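PHD finger protein 3 (Homo sapiens, PDB 6IC9) reads the phosphorylated C-terminal domain of RNA polymerase II through its SPOC domain, the part present here, and so regulates neuronal gene expression. Local coordinates at residues 13-18 against 78-83; 138-143 against 147-152. One frame throughout, in Å; residues are numbered along the deposited sequence.

From the N terminus, the chain enters the SPOC domain with strand 15-21, and contact 1 closes a long loop when strand 73-82 comes back to within side-chain reach of it. Strand 25-35 lies between the two in the sheet. Only after this loop is shut does contact 2 open: it closes a short one, where the irregular segment 138-143 is followed by strand 147-155. The two contacts are thus in series, neither nesting nor crossing. They meet in the sheet, where strands 73-82 and 147-155 are neighbours joined by probable hydrogen bonds from V78 N to G150 O (2.9 Å) and from F80 N to L148 O (3.0 Å).

Contact 1 (13-18 against 78-83); sequences FIWKGF and VRFTPV
The chain from I14 to K16 runs at 39° to segment 78-83 and about one strand's width too far away to pair with it, with I14 CA 9.0 Å from V78 CA and K16 CA 8.7 Å from V83 CA. Strand 25-35 fills the interval: I14, W15 and G17 make backbone hydrogen bonds with it, and the side-chain hydroxyl T29 OG1 hydrogen-bonds to T81 O. What joins the two segments is therefore side chains only. At the centre, the six-membered part of the W15 indole meets the F80 ring obliquely, W15 CZ3 lying 3.8 Å from F80 CE1. In W15, CG is anti to the backbone N (chi1 168°), which swings the indole beside its own carbonyl carbon and over to F80. Its polar corner is used elsewhere, for W15 NE1 bonds to P46 O. G17 passes over one face of the indole, its N 3.5 Å above the plane and offset toward the rim; having no side chain, G17 leaves room for so close a passage. F80 suits its place as a large flat filler, since it also packs on M117 and L119 of strand 114-122. Toward one end, the branched side chains of I14 and V78 touch by methyl groups, I14 CD1 to V78 CG1 at 4.3 Å. Toward the other, K16 stretches its nearly straight aliphatic chain past V83, and K16 CE comes to 4.4 Å from V83 CG2, a looser contact at the edge of the patch, made by the hydrocarbon part of an exposed lysine. No hydrogen bond or salt bridge crosses between the segments, so the direct contact between these next-but-one strands rests on apolar side-chain surface, 177 Å² being buried, both sides summed.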
# COMPACT_ATOMS: atom_id res chain seq x y z
N PHE A 13 -12.94 0.76 9.62
CA PHE A 13 -12.13 0.36 8.48
C PHE A 13 -12.82 0.79 7.19
O PHE A 13 -14.05 0.78 7.08
CB PHE A 13 -11.88 -1.16 8.47
CG PHE A 13 -13.13 -2.04 8.36
CD1 PHE A 13 -13.65 -2.39 7.14
CD2 PHE A 13 -13.72 -2.57 9.50
CE1 PHE A 13 -14.78 -3.20 7.04
CE2 PHE A 13 -14.85 -3.38 9.43
CZ PHE A 13 -15.38 -3.70 8.19
N ILE A 14 -12.01 1.15 6.19
CA ILE A 14 -12.58 1.62 4.92
C ILE A 14 -12.67 0.53 3.84
O ILE A 14 -13.29 0.78 2.78
CB ILE A 14 -11.80 2.84 4.40
CG1 ILE A 14 -10.32 2.51 4.27
CG2 ILE A 14 -11.84 3.92 5.44
CD1 ILE A 14 -9.96 1.83 2.96
N TRP A 15 -12.09 -0.65 4.05
CA TRP A 15 -12.17 -1.73 3.07
C TRP A 15 -11.75 -3.02 3.75
O TRP A 15 -10.90 -2.99 4.64
CB TRP A 15 -11.26 -1.46 1.86
CG TRP A 15 -11.02 -2.60 0.90
CD1 TRP A 15 -11.76 -2.91 -0.22
CD2 TRP A 15 -9.95 -3.58 0.96
NE1 TRP A 15 -11.21 -3.99 -0.85
CE2 TRP A 15 -10.08 -4.40 -0.18
CE3 TRP A 15 -8.86 -3.78 1.82
CZ2 TRP A 15 -9.21 -5.47 -0.45
CZ3 TRP A 15 -7.97 -4.86 1.55
CH2 TRP A 15 -8.17 -5.69 0.43
N LYS A 16 -12.38 -4.14 3.37
CA LYS A 16 -12.01 -5.46 3.88
C LYS A 16 -11.91 -6.38 2.69
O LYS A 16 -12.83 -6.42 1.85
CB LYS A 16 -13.04 -6.03 4.89
CG LYS A 16 -12.65 -7.39 5.48
CD LYS A 16 -13.91 -7.97 6.19
CE LYS A 16 -13.71 -9.35 6.72
NZ LYS A 16 -15.03 -9.95 7.20
N GLY A 17 -10.80 -7.05 2.54
CA GLY A 17 -10.64 -7.87 1.35
C GLY A 17 -9.35 -8.64 1.45
O GLY A 17 -8.72 -8.65 2.50
N PHE A 18 -8.99 -9.32 0.37
CA PHE A 18 -7.77 -10.13 0.37
C PHE A 18 -6.60 -9.30 -0.17
O PHE A 18 -6.77 -8.46 -1.06
CB PHE A 18 -7.92 -11.36 -0.54
CG PHE A 18 -8.77 -12.41 0.06
CD1 PHE A 18 -10.16 -12.30 -0.03
CD2 PHE A 18 -8.21 -13.43 0.83
CE1 PHE A 18 -10.99 -13.29 0.57
CE2 PHE A 18 -9.06 -14.44 1.42
CZ PHE A 18 -10.45 -14.33 1.31
N VAL A 78 -3.00 4.05 3.38
CA VAL A 78 -3.80 3.27 4.31
C VAL A 78 -2.87 2.32 5.05
O VAL A 78 -1.71 2.11 4.66
CB VAL A 78 -4.93 2.47 3.64
CG1 VAL A 78 -5.92 3.42 2.96
CG2 VAL A 78 -4.36 1.41 2.60
N ARG A 79 -3.37 1.76 6.16
CA ARG A 79 -2.60 0.74 6.87
C ARG A 79 -3.47 -0.52 6.92
O ARG A 79 -4.71 -0.43 7.02
CB ARG A 79 -2.20 1.15 8.28
CG ARG A 79 -3.35 1.34 9.24
CD ARG A 79 -2.80 1.72 10.68
NE ARG A 79 -3.92 2.17 11.50
CZ ARG A 79 -4.74 1.35 12.12
NH1 ARG A 79 -4.52 0.02 12.05
NH2 ARG A 79 -5.76 1.84 12.79
N PHE A 80 -2.83 -1.66 6.74
CA PHE A 80 -3.52 -2.96 6.68
C PHE A 80 -3.37 -3.65 8.01
O PHE A 80 -2.29 -3.59 8.63
CB PHE A 80 -2.93 -3.84 5.56
CG PHE A 80 -3.22 -3.30 4.18
CD1 PHE A 80 -4.50 -3.37 3.66
CD2 PHE A 80 -2.19 -2.73 3.41
CE1 PHE A 80 -4.81 -2.87 2.36
CE2 PHE A 80 -2.47 -2.19 2.12
CZ PHE A 80 -3.80 -2.29 1.56
N THR A 81 -4.42 -4.39 8.42
CA THR A 81 -4.36 -5.21 9.64
C THR A 81 -4.90 -6.59 9.29
O THR A 81 -5.89 -6.66 8.58
CB THR A 81 -5.22 -4.63 10.79
OG1 THR A 81 -6.58 -4.64 10.38
CG2 THR A 81 -4.86 -3.15 11.07
N PRO A 82 -4.28 -7.67 9.74
CA PRO A 82 -4.87 -9.02 9.48
C PRO A 82 -6.18 -9.21 10.24
O PRO A 82 -6.37 -8.69 11.34
CB PRO A 82 -3.77 -9.97 10.00
CG PRO A 82 -3.15 -9.18 11.20
CD PRO A 82 -3.14 -7.73 10.67
N VAL A 83 -7.11 -10.00 9.66
CA VAL A 83 -8.39 -10.10 10.35
C VAL A 83 -8.38 -11.20 11.41
O VAL A 83 -8.91 -10.98 12.50
CB VAL A 83 -9.56 -10.28 9.35
CG1 VAL A 83 -10.85 -10.62 10.16
CG2 VAL A 83 -9.78 -8.93 8.61

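Contact 2 (138-143 against 147-152); sequences PGLELH and LLLGLI
Segment 138-143, which has no regular structure, passes beside strand 147-152 without pairing with it: the closest pair of CA atoms, L140 CA and L147 CA, is 10.1 Å apart, and no hydrogen bond crosses. One side chain spans the gap. L140 points at the strand and divides its two methyls between two leucines, L140 CD2 resting 4.0 Å from L147 CD1 and L140 CD1 4.4 Å from L149 CD1. L147 and L149 stand two residues apart on the same face of the strand, so the forked end of a leucine is well matched to both. The L140 and L147 side chains come from opposite sides and overlap alongside each other, meeting at L140 CD2 and L147 CD1; each has CG anti to its carbonyl carbon (chi1 -58° in L140), which turns the branch away from the carbonyl and toward its partner. Around this trio L140 also packs on L122 and F135, and both L140 and L149 lie against R79. Just before L140, G139 bonds by its backbone to V34, which places the loop. Further along the strand, L151 packs on helix 57-70. A loop leucine lidding one face of a sheet strand in this way is in keeping with the SPOC fold, a β-barrel framework whose outside is covered by helices and loops.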
# COMPACT_ATOMS: atom_id res chain seq x y z
N PRO A 138 -5.18 10.48 10.35
CA PRO A 138 -4.91 9.93 11.70
C PRO A 138 -3.48 9.56 11.92
O PRO A 138 -3.06 9.39 13.07
CB PRO A 138 -5.79 8.66 11.73
CG PRO A 138 -6.82 8.89 10.72
CD PRO A 138 -6.26 9.76 9.66
N GLY A 139 -2.71 9.34 10.86
CA GLY A 139 -1.32 9.02 11.03
C GLY A 139 -1.14 7.62 11.60
O GLY A 139 -2.02 6.75 11.53
N LEU A 140 0.04 7.40 12.16
CA LEU A 140 0.38 6.14 12.83
C LEU A 140 0.79 6.39 14.27
O LEU A 140 1.40 7.41 14.58
CB LEU A 140 1.54 5.45 12.12
CG LEU A 140 1.28 5.13 10.65
CD1 LEU A 140 2.62 4.77 9.96
CD2 LEU A 140 0.23 3.95 10.51
N GLU A 141 0.49 5.42 15.13
CA GLU A 141 0.95 5.49 16.51
C GLU A 141 2.46 5.29 16.59
O GLU A 141 3.07 4.64 15.75
CB GLU A 141 0.23 4.43 17.37
CG GLU A 141 -1.25 4.72 17.55
CD GLU A 141 -1.84 4.10 18.80
OE1 GLU A 141 -3.01 3.66 18.73
OE2 GLU A 141 -1.14 4.04 19.85
N LEU A 142 3.06 5.90 17.62
CA LEU A 142 4.48 5.73 17.84
C LEU A 142 4.80 4.27 18.14
O LEU A 142 5.82 3.74 17.69
CB LEU A 142 4.94 6.62 19.00
CG LEU A 142 6.34 6.30 19.50
CD1 LEU A 142 7.38 6.71 18.46
CD2 LEU A 142 6.67 6.97 20.85
N HIS A 143 3.98 3.62 18.94
CA HIS A 143 4.25 2.26 19.39
C HIS A 143 3.38 1.33 18.56
O HIS A 143 2.16 1.34 18.70
CB HIS A 143 3.91 2.13 20.87
CG HIS A 143 4.45 0.88 21.49
ND1 HIS A 143 3.66 0.02 22.22
CD2 HIS A 143 5.69 0.35 21.47
CE1 HIS A 143 4.41 -0.99 22.63
NE2 HIS A 143 5.64 -0.81 22.20
N LEU A 147 4.17 -3.27 10.06
CA LEU A 147 2.94 -2.94 9.36
C LEU A 147 3.17 -3.02 7.86
O LEU A 147 4.25 -2.69 7.36
CB LEU A 147 2.47 -1.48 9.64
CG LEU A 147 1.85 -1.24 11.01
CD1 LEU A 147 1.57 0.25 11.12
CD2 LEU A 147 0.54 -2.09 11.07
N LEU A 148 2.09 -3.35 7.14
CA LEU A 148 2.00 -3.18 5.69
C LEU A 148 1.15 -1.95 5.46
O LEU A 148 0.01 -1.89 5.96
CB LEU A 148 1.33 -4.41 5.03
CG LEU A 148 2.21 -5.67 5.04
CD1 LEU A 148 1.37 -6.86 4.55
CD2 LEU A 148 3.46 -5.52 4.12
N LEU A 149 1.70 -0.95 4.76
CA LEU A 149 0.97 0.21 4.31
C LEU A 149 0.61 0.06 2.85
O LEU A 149 1.34 -0.56 2.09
CB LEU A 149 1.90 1.44 4.49
CG LEU A 149 1.86 2.30 5.77
CD1 LEU A 149 1.70 1.57 7.07
CD2 LEU A 149 3.05 3.32 5.79
N GLY A 150 -0.48 0.69 2.43
CA GLY A 150 -0.81 0.84 1.03
C GLY A 150 -0.67 2.31 0.65
O GLY A 150 -1.29 3.17 1.26
N LEU A 151 0.11 2.55 -0.39
CA LEU A 151 0.25 3.89 -1.00
C LEU A 151 -0.58 3.87 -2.25
O LEU A 151 -0.27 3.13 -3.18
CB LEU A 151 1.73 4.15 -1.31
CG LEU A 151 2.02 5.36 -2.17
CD1 LEU A 151 1.54 6.55 -1.42
CD2 LEU A 151 3.57 5.41 -2.38
N ILE A 152 -1.66 4.67 -2.29
CA ILE A 152 -2.64 4.58 -3.35
C ILE A 152 -2.66 5.90 -4.13
O ILE A 152 -2.91 6.98 -3.56
CB ILE A 152 -4.05 4.26 -2.79
CG1 ILE A 152 -3.93 3.06 -1.83
CG2 ILE A 152 -5.03 3.96 -3.91
CD1 ILE A 152 -5.23 2.79 -1.08